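Local atomic coordinates of alpha-glucosidase (Pseudoalteromonas sp. K8, PDB entry 5HQA), a protein that hydrolyses alpha-glucosides as a chloride-activated, calcium-binding glycoside hydrolase of family 97. Residues I267-G272 / V308-W313; H278-G283 / T315-D320; D284-T289 / Q332-F337; F328-P333 / G355-S360. All coordinates share one frame; numbering follows the deposited sequence.

Contact 1 (I267-G272 / V308-W313); sequences IGIWWG and VLVEGW. With AC1 (4,6-dideoxy-4-{[(1S,4R,5S,6S)-4,5,6-trihydroxy-3-(hydroxymethyl)cyclohex-2-en-1-yl]amino}-alpha-D-glucopyranose), chain B.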
# COMPACT_ATOMS: atom_id res chain seq x y z
N ILE A 267 13.38 -14.24 -1.87
CA ILE A 267 12.91 -15.06 -2.98
C ILE A 267 11.88 -16.02 -2.43
O ILE A 267 11.58 -16.01 -1.22
CB ILE A 267 14.06 -15.81 -3.66
CG1 ILE A 267 14.73 -16.76 -2.65
CG2 ILE A 267 15.07 -14.83 -4.26
CD1 ILE A 267 15.94 -17.50 -3.21
N GLY A 268 11.31 -16.87 -3.28
CA GLY A 268 10.33 -17.77 -2.74
C GLY A 268 9.94 -18.91 -3.64
O GLY A 268 10.00 -18.79 -4.86
N ILE A 269 9.57 -20.04 -3.03
CA ILE A 269 8.84 -21.09 -3.72
C ILE A 269 7.42 -20.55 -3.84
O ILE A 269 6.66 -20.53 -2.87
CB ILE A 269 8.90 -22.42 -2.97
CG1 ILE A 269 10.34 -22.92 -2.93
CG2 ILE A 269 7.98 -23.45 -3.62
CD1 ILE A 269 10.57 -24.10 -2.00
N TRP A 270 7.10 -20.02 -5.02
CA TRP A 270 5.96 -19.13 -5.18
C TRP A 270 5.54 -19.03 -6.65
O TRP A 270 4.48 -19.53 -7.03
CB TRP A 270 6.29 -17.74 -4.62
CG TRP A 270 5.14 -16.81 -4.79
CD1 TRP A 270 3.96 -16.83 -4.10
CD2 TRP A 270 5.03 -15.74 -5.75
NE1 TRP A 270 3.12 -15.84 -4.56
CE2 TRP A 270 3.75 -15.16 -5.58
CE3 TRP A 270 5.88 -15.22 -6.73
CZ2 TRP A 270 3.31 -14.08 -6.35
CZ3 TRP A 270 5.44 -14.15 -7.50
CH2 TRP A 270 4.16 -13.60 -7.31
N TRP A 271 6.37 -18.39 -7.48
CA TRP A 271 6.01 -18.16 -8.88
C TRP A 271 5.77 -19.47 -9.62
O TRP A 271 4.90 -19.55 -10.50
CB TRP A 271 7.14 -17.38 -9.55
CG TRP A 271 6.91 -16.91 -10.96
CD1 TRP A 271 7.63 -17.28 -12.07
CD2 TRP A 271 5.97 -15.93 -11.41
NE1 TRP A 271 7.18 -16.60 -13.18
CE2 TRP A 271 6.16 -15.77 -12.80
CE3 TRP A 271 4.97 -15.17 -10.76
CZ2 TRP A 271 5.39 -14.89 -13.56
CZ3 TRP A 271 4.22 -14.29 -11.52
CH2 TRP A 271 4.43 -14.15 -12.90
N GLY A 272 6.53 -20.52 -9.27
CA GLY A 272 6.33 -21.81 -9.91
C GLY A 272 4.91 -22.33 -9.78
O GLY A 272 4.38 -22.96 -10.69
N VAL A 308 13.56 -16.90 2.37
CA VAL A 308 12.86 -17.68 1.35
C VAL A 308 11.43 -17.87 1.82
O VAL A 308 11.18 -18.52 2.83
CB VAL A 308 13.53 -19.04 1.11
CG1 VAL A 308 12.70 -19.88 0.14
CG2 VAL A 308 14.96 -18.86 0.60
N LEU A 309 10.48 -17.28 1.09
CA LEU A 309 9.07 -17.58 1.28
C LEU A 309 8.76 -18.96 0.72
O LEU A 309 9.22 -19.31 -0.37
CB LEU A 309 8.21 -16.53 0.58
CG LEU A 309 6.70 -16.82 0.46
CD1 LEU A 309 5.99 -16.67 1.81
CD2 LEU A 309 6.07 -15.92 -0.61
N VAL A 310 7.97 -19.74 1.45
CA VAL A 310 7.53 -21.05 0.96
C VAL A 310 6.03 -21.17 1.20
O VAL A 310 5.59 -21.15 2.35
CB VAL A 310 8.27 -22.22 1.62
CG1 VAL A 310 7.78 -23.51 1.04
CG2 VAL A 310 9.77 -22.09 1.43
N GLU A 311 5.26 -21.29 0.11
CA GLU A 311 3.82 -21.50 0.19
C GLU A 311 3.48 -22.96 -0.09
O GLU A 311 4.14 -23.62 -0.90
CB GLU A 311 3.07 -20.60 -0.79
CG GLU A 311 3.33 -19.13 -0.56
CD GLU A 311 2.42 -18.23 -1.36
OE1 GLU A 311 1.65 -18.74 -2.20
OE2 GLU A 311 2.48 -17.00 -1.15
N GLY A 312 2.45 -23.45 0.58
CA GLY A 312 2.07 -24.84 0.45
C GLY A 312 2.77 -25.77 1.40
O GLY A 312 2.80 -26.98 1.15
N TRP A 313 3.34 -25.25 2.48
CA TRP A 313 4.10 -26.08 3.42
C TRP A 313 3.19 -26.82 4.40
O TRP A 313 3.59 -27.86 4.93
CB TRP A 313 5.09 -25.21 4.20
CG TRP A 313 4.40 -24.23 5.10
CD1 TRP A 313 3.97 -22.96 4.78
CD2 TRP A 313 4.01 -24.44 6.47
NE1 TRP A 313 3.36 -22.38 5.86
CE2 TRP A 313 3.36 -23.27 6.91
CE3 TRP A 313 4.14 -25.52 7.35
CZ2 TRP A 313 2.86 -23.13 8.21
CZ3 TRP A 313 3.64 -25.39 8.65
CH2 TRP A 313 3.01 -24.20 9.06
C1 AC1 B . -7.41 -15.32 -6.52
O2 AC1 B . -8.08 -13.04 -6.23
C2 AC1 B . -7.23 -14.06 -5.69
C4A AC1 B . -0.44 -16.23 -3.06
C3 AC1 B . -5.79 -13.62 -5.65
O3 AC1 B . -5.66 -12.39 -4.92
C4 AC1 B . -4.93 -14.71 -5.07
N4A AC1 B . -3.55 -14.27 -4.72
C5 AC1 B . -4.95 -15.73 -6.20
O5 AC1 B . -6.32 -16.32 -6.26
C6 AC1 B . -3.96 -16.85 -6.05
C1B AC1 B . -3.08 -14.65 -3.34
C2B AC1 B . -1.56 -14.02 -3.05
O2B AC1 B . -1.60 -12.63 -3.40
C3B AC1 B . -0.57 -14.74 -3.73
O3B AC1 B . 0.74 -14.12 -3.66
O4 AC1 B . 0.45 -17.03 -3.81
C5B AC1 B . -1.71 -16.91 -2.95
C7B AC1 B . -3.09 -16.05 -3.08
C6B AC1 B . -1.74 -18.22 -2.15
O6B AC1 B . -1.63 -17.90 -0.80

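Contact 2 (H278-G283 / T315-D320); sequences HTWGSG and TGWDGD. With AC1 (4,6-dideoxy-4-{[(1S,4R,5S,6S)-4,5,6-trihydroxy-3-(hydroxymethyl)cyclohex-2-en-1-yl]amino}-alpha-D-glucopyranose), chain B; FMT (formic acid), chain J.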
# COMPACT_ATOMS: atom_id res chain seq x y z
N HIS A 278 4.71 -26.00 -10.43
CA HIS A 278 4.56 -26.66 -9.15
C HIS A 278 3.13 -26.53 -8.67
O HIS A 278 2.35 -25.72 -9.19
CB HIS A 278 5.50 -26.07 -8.09
CG HIS A 278 6.95 -26.23 -8.42
ND1 HIS A 278 7.68 -25.27 -9.08
CD2 HIS A 278 7.81 -27.25 -8.18
CE1 HIS A 278 8.92 -25.68 -9.23
NE2 HIS A 278 9.03 -26.89 -8.69
N THR A 279 2.80 -27.31 -7.65
CA THR A 279 1.51 -27.23 -6.98
C THR A 279 1.70 -26.80 -5.54
O THR A 279 2.75 -27.02 -4.93
CB THR A 279 0.77 -28.57 -7.02
OG1 THR A 279 1.56 -29.56 -6.35
CG2 THR A 279 0.56 -29.01 -8.45
N TRP A 280 0.66 -26.15 -4.99
CA TRP A 280 0.62 -25.90 -3.56
C TRP A 280 0.34 -27.18 -2.79
O TRP A 280 0.93 -27.42 -1.73
CB TRP A 280 -0.45 -24.87 -3.22
CG TRP A 280 -0.11 -23.41 -3.48
CD1 TRP A 280 0.55 -22.57 -2.64
CD2 TRP A 280 -0.46 -22.64 -4.63
NE1 TRP A 280 0.65 -21.31 -3.20
CE2 TRP A 280 0.04 -21.33 -4.42
CE3 TRP A 280 -1.14 -22.92 -5.82
CZ2 TRP A 280 -0.13 -20.30 -5.36
CZ3 TRP A 280 -1.30 -21.90 -6.76
CH2 TRP A 280 -0.79 -20.61 -6.53
N GLY A 281 -0.56 -28.02 -3.32
CA GLY A 281 -0.90 -29.26 -2.67
C GLY A 281 0.13 -30.33 -2.92
O GLY A 281 1.04 -30.18 -3.73
N SER A 282 -0.02 -31.45 -2.21
CA SER A 282 0.98 -32.50 -2.25
C SER A 282 0.96 -33.21 -3.60
O SER A 282 0.00 -33.12 -4.38
CB SER A 282 0.73 -33.51 -1.13
OG SER A 282 -0.52 -34.15 -1.32
N GLY A 283 2.04 -33.92 -3.89
CA GLY A 283 2.13 -34.69 -5.11
C GLY A 283 3.47 -34.52 -5.77
O GLY A 283 4.39 -33.91 -5.22
N THR A 315 -0.58 -28.53 5.84
CA THR A 315 -1.67 -29.34 5.30
C THR A 315 -2.93 -28.51 5.09
O THR A 315 -3.22 -27.56 5.82
CB THR A 315 -1.96 -30.53 6.22
OG1 THR A 315 -2.45 -30.07 7.48
CG2 THR A 315 -0.70 -31.36 6.43
N GLY A 316 -3.67 -28.86 4.03
CA GLY A 316 -4.91 -28.19 3.72
C GLY A 316 -5.00 -27.68 2.29
O GLY A 316 -6.07 -27.22 1.87
N TRP A 317 -3.91 -27.74 1.54
CA TRP A 317 -3.91 -27.24 0.17
C TRP A 317 -4.41 -28.25 -0.84
O TRP A 317 -4.68 -27.87 -1.99
CB TRP A 317 -2.51 -26.78 -0.24
CG TRP A 317 -2.00 -25.57 0.50
CD1 TRP A 317 -1.35 -25.57 1.70
CD2 TRP A 317 -2.10 -24.20 0.10
NE1 TRP A 317 -1.04 -24.28 2.07
CE2 TRP A 317 -1.48 -23.42 1.10
CE3 TRP A 317 -2.64 -23.55 -1.02
CZ2 TRP A 317 -1.39 -22.03 1.03
CZ3 TRP A 317 -2.55 -22.15 -1.09
CH2 TRP A 317 -1.94 -21.41 -0.07
N ASP A 318 -4.52 -29.53 -0.48
CA ASP A 318 -4.88 -30.53 -1.48
C ASP A 318 -6.28 -30.29 -2.01
O ASP A 318 -7.21 -29.95 -1.27
CB ASP A 318 -4.79 -31.93 -0.89
CG ASP A 318 -3.36 -32.37 -0.69
OD1 ASP A 318 -2.47 -31.51 -0.61
OD2 ASP A 318 -3.14 -33.59 -0.59
N GLY A 319 -6.44 -30.50 -3.32
CA GLY A 319 -7.73 -30.36 -3.97
C GLY A 319 -7.86 -29.00 -4.62
O GLY A 319 -7.06 -28.64 -5.49
N ASP A 320 -8.85 -28.23 -4.18
CA ASP A 320 -9.05 -26.86 -4.65
C ASP A 320 -8.89 -25.95 -3.44
O ASP A 320 -9.84 -25.77 -2.67
CB ASP A 320 -10.41 -26.71 -5.32
CG ASP A 320 -10.53 -25.43 -6.13
OD1 ASP A 320 -9.73 -24.50 -5.90
OD2 ASP A 320 -11.44 -25.36 -6.99
C1 AC1 B . -7.41 -15.32 -6.52
O2 AC1 B . -8.08 -13.04 -6.23
C2 AC1 B . -7.23 -14.06 -5.69
C4A AC1 B . -0.44 -16.23 -3.06
C3 AC1 B . -5.79 -13.62 -5.65
O3 AC1 B . -5.66 -12.39 -4.92
C4 AC1 B . -4.93 -14.71 -5.07
N4A AC1 B . -3.55 -14.27 -4.72
C5 AC1 B . -4.95 -15.73 -6.20
O5 AC1 B . -6.32 -16.32 -6.26
C6 AC1 B . -3.96 -16.85 -6.05
C1B AC1 B . -3.08 -14.65 -3.34
C2B AC1 B . -1.56 -14.02 -3.05
O2B AC1 B . -1.60 -12.63 -3.40
C3B AC1 B . -0.57 -14.74 -3.73
O3B AC1 B . 0.74 -14.12 -3.66
O4 AC1 B . 0.45 -17.03 -3.81
C5B AC1 B . -1.71 -16.91 -2.95
C7B AC1 B . -3.09 -16.05 -3.08
C6B AC1 B . -1.74 -18.22 -2.15
O6B AC1 B . -1.63 -17.90 -0.80
C FMT J . -2.35 -26.73 -5.67
O1 FMT J . -1.71 -26.39 -6.66
O2 FMT J . -2.55 -27.89 -5.31

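Contact 3 (D284-T289 / Q332-F337); sequences DKHGAT and QPYDDF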
# COMPACT_ATOMS: atom_id res chain seq x y z
N ASP A 284 3.58 -35.06 -6.99
CA ASP A 284 4.84 -35.10 -7.72
C ASP A 284 5.39 -33.72 -8.04
O ASP A 284 6.59 -33.58 -8.30
CB ASP A 284 4.68 -35.89 -9.02
CG ASP A 284 4.34 -37.35 -8.77
OD1 ASP A 284 4.67 -37.86 -7.68
OD2 ASP A 284 3.77 -37.99 -9.68
N LYS A 285 4.55 -32.68 -8.05
CA LYS A 285 4.99 -31.34 -8.39
C LYS A 285 4.92 -30.39 -7.19
O LYS A 285 4.98 -29.17 -7.38
CB LYS A 285 4.15 -30.78 -9.54
CG LYS A 285 4.34 -31.52 -10.87
CD LYS A 285 3.32 -31.06 -11.91
CE LYS A 285 3.26 -29.53 -12.01
NZ LYS A 285 2.10 -29.04 -12.83
N HIS A 286 4.79 -30.93 -5.98
CA HIS A 286 4.66 -30.10 -4.79
C HIS A 286 5.84 -29.14 -4.66
O HIS A 286 7.00 -29.56 -4.71
CB HIS A 286 4.55 -30.98 -3.55
CG HIS A 286 4.18 -30.22 -2.31
ND1 HIS A 286 4.57 -30.62 -1.05
CD2 HIS A 286 3.43 -29.10 -2.14
CE1 HIS A 286 4.09 -29.77 -0.16
NE2 HIS A 286 3.40 -28.84 -0.79
N GLY A 287 5.55 -27.85 -4.51
CA GLY A 287 6.63 -26.88 -4.40
C GLY A 287 7.36 -26.96 -3.07
O GLY A 287 8.60 -26.96 -3.02
N ALA A 288 6.61 -27.04 -1.97
CA ALA A 288 7.14 -26.87 -0.61
C ALA A 288 7.70 -28.20 -0.09
O ALA A 288 7.09 -28.88 0.74
CB ALA A 288 6.06 -26.33 0.31
N THR A 289 8.88 -28.56 -0.57
CA THR A 289 9.59 -29.71 -0.04
C THR A 289 10.88 -29.26 0.63
O THR A 289 11.40 -28.18 0.36
CB THR A 289 9.93 -30.72 -1.14
OG1 THR A 289 10.96 -30.18 -1.98
CG2 THR A 289 8.70 -31.01 -1.98
N GLN A 332 0.74 -27.83 11.26
CA GLN A 332 1.13 -29.16 10.82
C GLN A 332 1.65 -29.11 9.39
O GLN A 332 0.86 -28.94 8.45
CB GLN A 332 -0.06 -30.11 10.91
CG GLN A 332 0.25 -31.51 10.39
CD GLN A 332 1.36 -32.19 11.20
OE1 GLN A 332 1.27 -32.29 12.43
NE2 GLN A 332 2.41 -32.63 10.51
N PRO A 333 2.95 -29.27 9.16
CA PRO A 333 3.46 -29.32 7.79
C PRO A 333 3.10 -30.62 7.10
O PRO A 333 2.82 -31.65 7.73
CB PRO A 333 4.97 -29.19 7.97
CG PRO A 333 5.22 -29.78 9.31
CD PRO A 333 4.04 -29.35 10.15
N TYR A 334 3.11 -30.57 5.77
CA TYR A 334 3.11 -31.80 4.99
C TYR A 334 4.31 -32.66 5.37
O TYR A 334 5.33 -32.18 5.88
CB TYR A 334 3.17 -31.48 3.49
CG TYR A 334 1.88 -30.99 2.86
CD1 TYR A 334 0.81 -31.84 2.67
CD2 TYR A 334 1.77 -29.68 2.40
CE1 TYR A 334 -0.36 -31.41 2.07
CE2 TYR A 334 0.60 -29.23 1.80
CZ TYR A 334 -0.47 -30.10 1.63
OH TYR A 334 -1.64 -29.68 1.03
N ASP A 335 4.19 -33.96 5.09
CA ASP A 335 5.26 -34.90 5.43
C ASP A 335 6.55 -34.63 4.66
O ASP A 335 7.62 -35.09 5.11
CB ASP A 335 4.82 -36.33 5.17
CG ASP A 335 3.77 -36.79 6.14
OD1 ASP A 335 3.59 -36.11 7.18
OD2 ASP A 335 3.14 -37.84 5.88
N ASP A 336 6.50 -33.94 3.53
CA ASP A 336 7.71 -33.69 2.76
C ASP A 336 8.32 -32.33 3.07
O ASP A 336 9.25 -31.91 2.38
CB ASP A 336 7.45 -33.84 1.26
CG ASP A 336 6.32 -32.95 0.75
OD1 ASP A 336 5.63 -32.32 1.58
OD2 ASP A 336 6.13 -32.90 -0.48
N PHE A 337 7.84 -31.66 4.12
CA PHE A 337 8.37 -30.37 4.55
C PHE A 337 8.85 -30.52 5.99
O PHE A 337 8.04 -30.50 6.92
CB PHE A 337 7.31 -29.28 4.41
CG PHE A 337 7.84 -27.89 4.61
CD1 PHE A 337 7.69 -27.25 5.82
CD2 PHE A 337 8.50 -27.23 3.58
CE1 PHE A 337 8.17 -25.96 6.00
CE2 PHE A 337 8.98 -25.94 3.76
CZ PHE A 337 8.82 -25.31 4.97

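Contact 4 (F328-P333 / G355-S360); sequences FSFTQP and GHHETS. With AC1 (4,6-dideoxy-4-{[(1S,4R,5S,6S)-4,5,6-trihydroxy-3-(hydroxymethyl)cyclohex-2-en-1-yl]amino}-alpha-D-glucopyranose), chain B.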
# COMPACT_ATOMS: atom_id res chain seq x y z
N PHE A 328 -7.42 -25.76 6.64
CA PHE A 328 -6.01 -25.41 6.78
C PHE A 328 -5.55 -25.62 8.21
O PHE A 328 -6.21 -25.19 9.16
CB PHE A 328 -5.78 -23.95 6.39
CG PHE A 328 -5.68 -23.71 4.92
CD1 PHE A 328 -4.79 -24.44 4.14
CD2 PHE A 328 -6.47 -22.75 4.30
CE1 PHE A 328 -4.68 -24.22 2.77
CE2 PHE A 328 -6.38 -22.52 2.94
CZ PHE A 328 -5.48 -23.26 2.17
N SER A 329 -4.41 -26.29 8.37
CA SER A 329 -3.67 -26.30 9.62
C SER A 329 -2.55 -25.27 9.54
O SER A 329 -1.87 -25.17 8.51
CB SER A 329 -3.09 -27.68 9.92
OG SER A 329 -2.21 -27.63 11.04
N PHE A 330 -2.36 -24.51 10.61
CA PHE A 330 -1.27 -23.55 10.64
C PHE A 330 -0.14 -24.00 11.55
O PHE A 330 0.76 -23.20 11.85
CB PHE A 330 -1.82 -22.17 11.03
CG PHE A 330 -2.86 -21.68 10.06
CD1 PHE A 330 -2.48 -21.13 8.84
CD2 PHE A 330 -4.21 -21.81 10.34
CE1 PHE A 330 -3.42 -20.70 7.93
CE2 PHE A 330 -5.17 -21.37 9.43
CZ PHE A 330 -4.78 -20.81 8.22
N THR A 331 -0.14 -25.26 11.96
CA THR A 331 0.96 -25.84 12.71
C THR A 331 1.50 -27.13 12.11
O THR A 331 2.64 -27.50 12.44
CB THR A 331 0.55 -26.14 14.16
OG1 THR A 331 -0.66 -26.92 14.15
CG2 THR A 331 0.31 -24.86 14.93
N GLN A 332 0.74 -27.83 11.26
CA GLN A 332 1.13 -29.16 10.82
C GLN A 332 1.65 -29.11 9.39
O GLN A 332 0.86 -28.94 8.45
CB GLN A 332 -0.06 -30.11 10.91
CG GLN A 332 0.25 -31.51 10.39
CD GLN A 332 1.36 -32.19 11.20
OE1 GLN A 332 1.27 -32.29 12.43
NE2 GLN A 332 2.41 -32.63 10.51
N PRO A 333 2.95 -29.27 9.16
CA PRO A 333 3.46 -29.32 7.79
C PRO A 333 3.10 -30.62 7.10
O PRO A 333 2.82 -31.65 7.73
CB PRO A 333 4.97 -29.19 7.97
CG PRO A 333 5.22 -29.78 9.31
CD PRO A 333 4.04 -29.35 10.15
N GLY A 355 7.47 -17.30 6.71
CA GLY A 355 6.28 -18.09 6.94
C GLY A 355 5.13 -17.67 6.04
O GLY A 355 5.15 -16.62 5.40
N HIS A 356 4.09 -18.51 6.01
CA HIS A 356 2.96 -18.27 5.13
C HIS A 356 1.70 -18.83 5.77
O HIS A 356 1.65 -20.02 6.09
CB HIS A 356 3.16 -18.90 3.75
CG HIS A 356 2.08 -18.54 2.78
ND1 HIS A 356 1.35 -19.49 2.10
CD2 HIS A 356 1.59 -17.34 2.40
CE1 HIS A 356 0.47 -18.89 1.32
NE2 HIS A 356 0.59 -17.58 1.48
N HIS A 357 0.69 -17.97 5.93
CA HIS A 357 -0.60 -18.31 6.53
C HIS A 357 -1.69 -17.87 5.56
O HIS A 357 -2.17 -16.74 5.66
CB HIS A 357 -0.78 -17.63 7.89
CG HIS A 357 0.10 -18.16 8.97
ND1 HIS A 357 0.30 -17.48 10.15
CD2 HIS A 357 0.83 -19.30 9.06
CE1 HIS A 357 1.12 -18.18 10.92
NE2 HIS A 357 1.45 -19.28 10.29
N GLU A 358 -2.08 -18.74 4.63
CA GLU A 358 -3.25 -18.48 3.79
C GLU A 358 -4.49 -19.01 4.50
O GLU A 358 -4.52 -20.17 4.94
CB GLU A 358 -3.11 -19.15 2.42
CG GLU A 358 -4.37 -19.04 1.55
CD GLU A 358 -4.75 -17.59 1.24
OE1 GLU A 358 -3.92 -16.86 0.64
OE2 GLU A 358 -5.87 -17.16 1.60
N THR A 359 -5.52 -18.17 4.60
CA THR A 359 -6.75 -18.55 5.27
C THR A 359 -7.87 -18.97 4.33
O THR A 359 -8.85 -19.56 4.78
CB THR A 359 -7.27 -17.40 6.13
OG1 THR A 359 -7.69 -16.33 5.27
CG2 THR A 359 -6.19 -16.89 7.08
N SER A 360 -7.74 -18.66 3.03
CA SER A 360 -8.85 -18.77 2.08
C SER A 360 -10.14 -18.18 2.66
O SER A 360 -11.24 -18.70 2.47
CB SER A 360 -9.07 -20.22 1.64
OG SER A 360 -8.05 -20.62 0.76
C1 AC1 B . -7.41 -15.32 -6.52
O2 AC1 B . -8.08 -13.04 -6.23
C2 AC1 B . -7.23 -14.06 -5.69
C4A AC1 B . -0.44 -16.23 -3.06
C3 AC1 B . -5.79 -13.62 -5.65
O3 AC1 B . -5.66 -12.39 -4.92
C4 AC1 B . -4.93 -14.71 -5.07
N4A AC1 B . -3.55 -14.27 -4.72
C5 AC1 B . -4.95 -15.73 -6.20
O5 AC1 B . -6.32 -16.32 -6.26
C6 AC1 B . -3.96 -16.85 -6.05
C1B AC1 B . -3.08 -14.65 -3.34
C2B AC1 B . -1.56 -14.02 -3.05
O2B AC1 B . -1.60 -12.63 -3.40
C3B AC1 B . -0.57 -14.74 -3.73
O3B AC1 B . 0.74 -14.12 -3.66
O4 AC1 B . 0.45 -17.03 -3.81
C5B AC1 B . -1.71 -16.91 -2.95
C7B AC1 B . -3.09 -16.05 -3.08
C6B AC1 B . -1.74 -18.22 -2.15
O6B AC1 B . -1.63 -17.90 -0.80
O HOH W 1 2.89 -21.35 11.57

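Contact 1 (I267-G272 / V308-W313)
Trp270 and Glu311 lie side by side, their side chains pointing the same way and the indole and carboxylate planes 82° apart. They meet at the indole edge, where Trp270 CD1 comes within 3.3 Å of Glu311 OE2. The Glu311 chain, extended beyond CG (chi2 -170°), carries the carboxylate as far as this edge and AC1 O4. Both polar ends reach the inhibitor: AC1 O4 donates to Glu311 OE1 at 2.6 Å, while Trp270 NE1 donates to AC1 O3B at 3.1 Å and more weakly to AC1 O4. These residues immediately follow two adjacent parallel strands of the catalytic TIM-barrel domain, at the C-terminal strand ends where such barrels bind substrate. The strands are joined by Leu309 N to Ile267 O (2.9 Å) and Ile269 N to Leu309 O (2.8 Å); the next rung, Glu311 N to Ile269 O, is weak. On the face turned to helix 290-303, the side chains of Ile267 and Val308 cross, CG1 of Ile267 lying 3.9 Å from CG2 of Val308, whereas Ile269 and Val310 run side by side, CD1 of Ile269 touching CG2 of Val310. Beyond the pair, Glu311 OE2 forms a salt bridge with Lys386 and OE1 is hydrogen-bonded to Trp280 NE1.

Contact 2 (H278-G283 / T315-D320)
The indoles of Trp280 and Trp317 form an offset stack, the five-membered ring of the first against the six-membered ring of the second, with centroids 4.3 Å apart and planes inclined by only 11°. Trp317 CZ3 lies over one face of Trp280, displaced toward the rim, and Trp280 CD1 lies likewise over a face of Trp317. The closest carbon contact is Trp280 CB to Trp317 CE3, 3.4 Å. At the edges sit bound molecules: AC1 O4 and formate O1 near the plane of Trp280, and AC1 O6B in the plane of Trp317, 3.6 Å from its CH2. The stack is thus part of the sugar pocket, met by the inhibitor at the ring rims. Each indole nitrogen has a partner outside the pair, Glu311 OE1 for Trp280 NE1 and Asn314 OD1 for Trp317 NE1, which helps fix the ring rotations.

Farther out, Asp318 receives two bonds from Ser282. The backbone N meets OD1 at 2.9 Å with a nearly straight N-H (172°), from above the carboxylate plane; OG donates to OD2 at 2.8 Å on its syn side. Ser282 OG stands between its own N and carbonyl carbon (chi1 64°), and from there reaches OD2 while the backbone N reaches OD1. Formate, probably from the crystallisation liquor, is held by the backbone: its O2 accepts from Gly281 N at 2.8 Å. The contact joins the loop between helices 271-274 and 290-303 to the loop running from strand 307-310 to helix 339-349.

Contact 3 (D284-T289 / Q332-F337)
His286 ND1 donates to Asp336 OD2 at 2.8 Å, and the N-H...O angle of 179° makes the bond essentially straight. The oxygen lies in the ring plane and is approached on its syn side, with imidazole and carboxylate nearly coplanar (17°). The Asp336 side chain sets out toward segment 284-289, and with CG between its backbone N and carbonyl carbon (chi1 56°) the carboxylate lies within reach of the imidazole. The other ring nitrogen, NE2, is hydrogen-bonded to Gly312 O, so two acceptors fix the ring rotation; with a carboxylate beside it, the imidazole is probably stabilised in a doubly protonated state.

One face of the His286 ring carries Ala288 N, 3.8 Å above its centre. Tyr334 crosses the imidazole at a steep tilt, CD2 of Tyr334 lying 3.5 Å from His286 CE1. Two turns shape the backbone here: an inverse gamma turn centred on Ala288, just after His286 and closed by Thr289 N to Gly287 O (2.9 Å), and a type I turn from Tyr334 to Phe337, closed by Phe337 N to Tyr334 O (3.1 Å). They belong to loops of the TIM-barrel domain that lead into helices 290-303 and 339-349. Thr289 is the N-cap of the first of these, its OG1 accepting from Asn292 N.

Backbone contact continues at Thr289 CA, whose C-H points to Asp336 O at 3.3 Å; that oxygen also receives Thr290 OG1. Thr289 CG2 packs against Asp336 OD2, and Ala288 CB touches Phe337 CD2 at 4.2 Å, both of these last residues also resting on Val310 of strand 307-310.

Contact 4 (F328-P333 / G355-S360)
Phe328 and Phe330 each hold CG anti to the carbonyl carbon (chi1 -81° and -60°); both side chains set out toward segment 355-360, and both rings arrive at Glu358 O. They use different sides: Phe328 places a ring face over the oxygen, with CD2 at 3.3 Å from Glu358 O, whereas Phe330 offers its edge, with CE1 at 3.2 Å from Glu358 O. The same Phe330 edge turns to the face of His357 in an offset edge-to-face pair, centroids 5.4 Å apart and planes at 74°. A water in the His357 ring plane bridges the segments, lying 2.8 Å from His357 NE2 and donating to Phe330 O. His357 ND1 is hydrogen-bonded to Tyr366 OH. The rim of Phe328 also meets Ser360, CE2 to OG at 3.3 Å, while that hydroxyl bonds to Trp321 O.

The Glu358 chain bends at chi2, which sets CD where the two carboxylate oxygens serve different partners. Its OE2 accepts Ser360 N at 2.8 Å through the anti lone pair, and Val390 N as well, which steadies the carboxylate. OE1 receives AC1 O6B at 2.9 Å. His357 and Thr359 pack against helix 363-379, while Glu358 enters the sugar pocket. An acidic residue at the C-terminal end of a parallel strand, reaching a bound sugar, is the usual layout of a TIM-barrel glycosidase site.

Overall arrangement
Contacts 1 and 4 are buried and reach neighbouring strands of one parallel sheet, 307-310 and 352-358, but only contact 1 is a strand pair with backbone bonds; contact 4 sets loop phenylalanines on a strand end without direct hydrogen bonds. Contacts 2 and 3, about 8 Å apart between centres, join the same two loops farther out. Contact 2 is the surface one, relying on an indole stack and a serine-aspartate pair; contact 3, partly buried, relies on a histidine-carboxylate bond. Contacts 1, 2 and 4 touch the inhibitor, whereas contact 3 lies away from the sites, linked to contact 1 through Gly312 and to contact 2 by backbone bonds of Thr279 with Lys285 and Gly287, and weakly through Tyr334 OH.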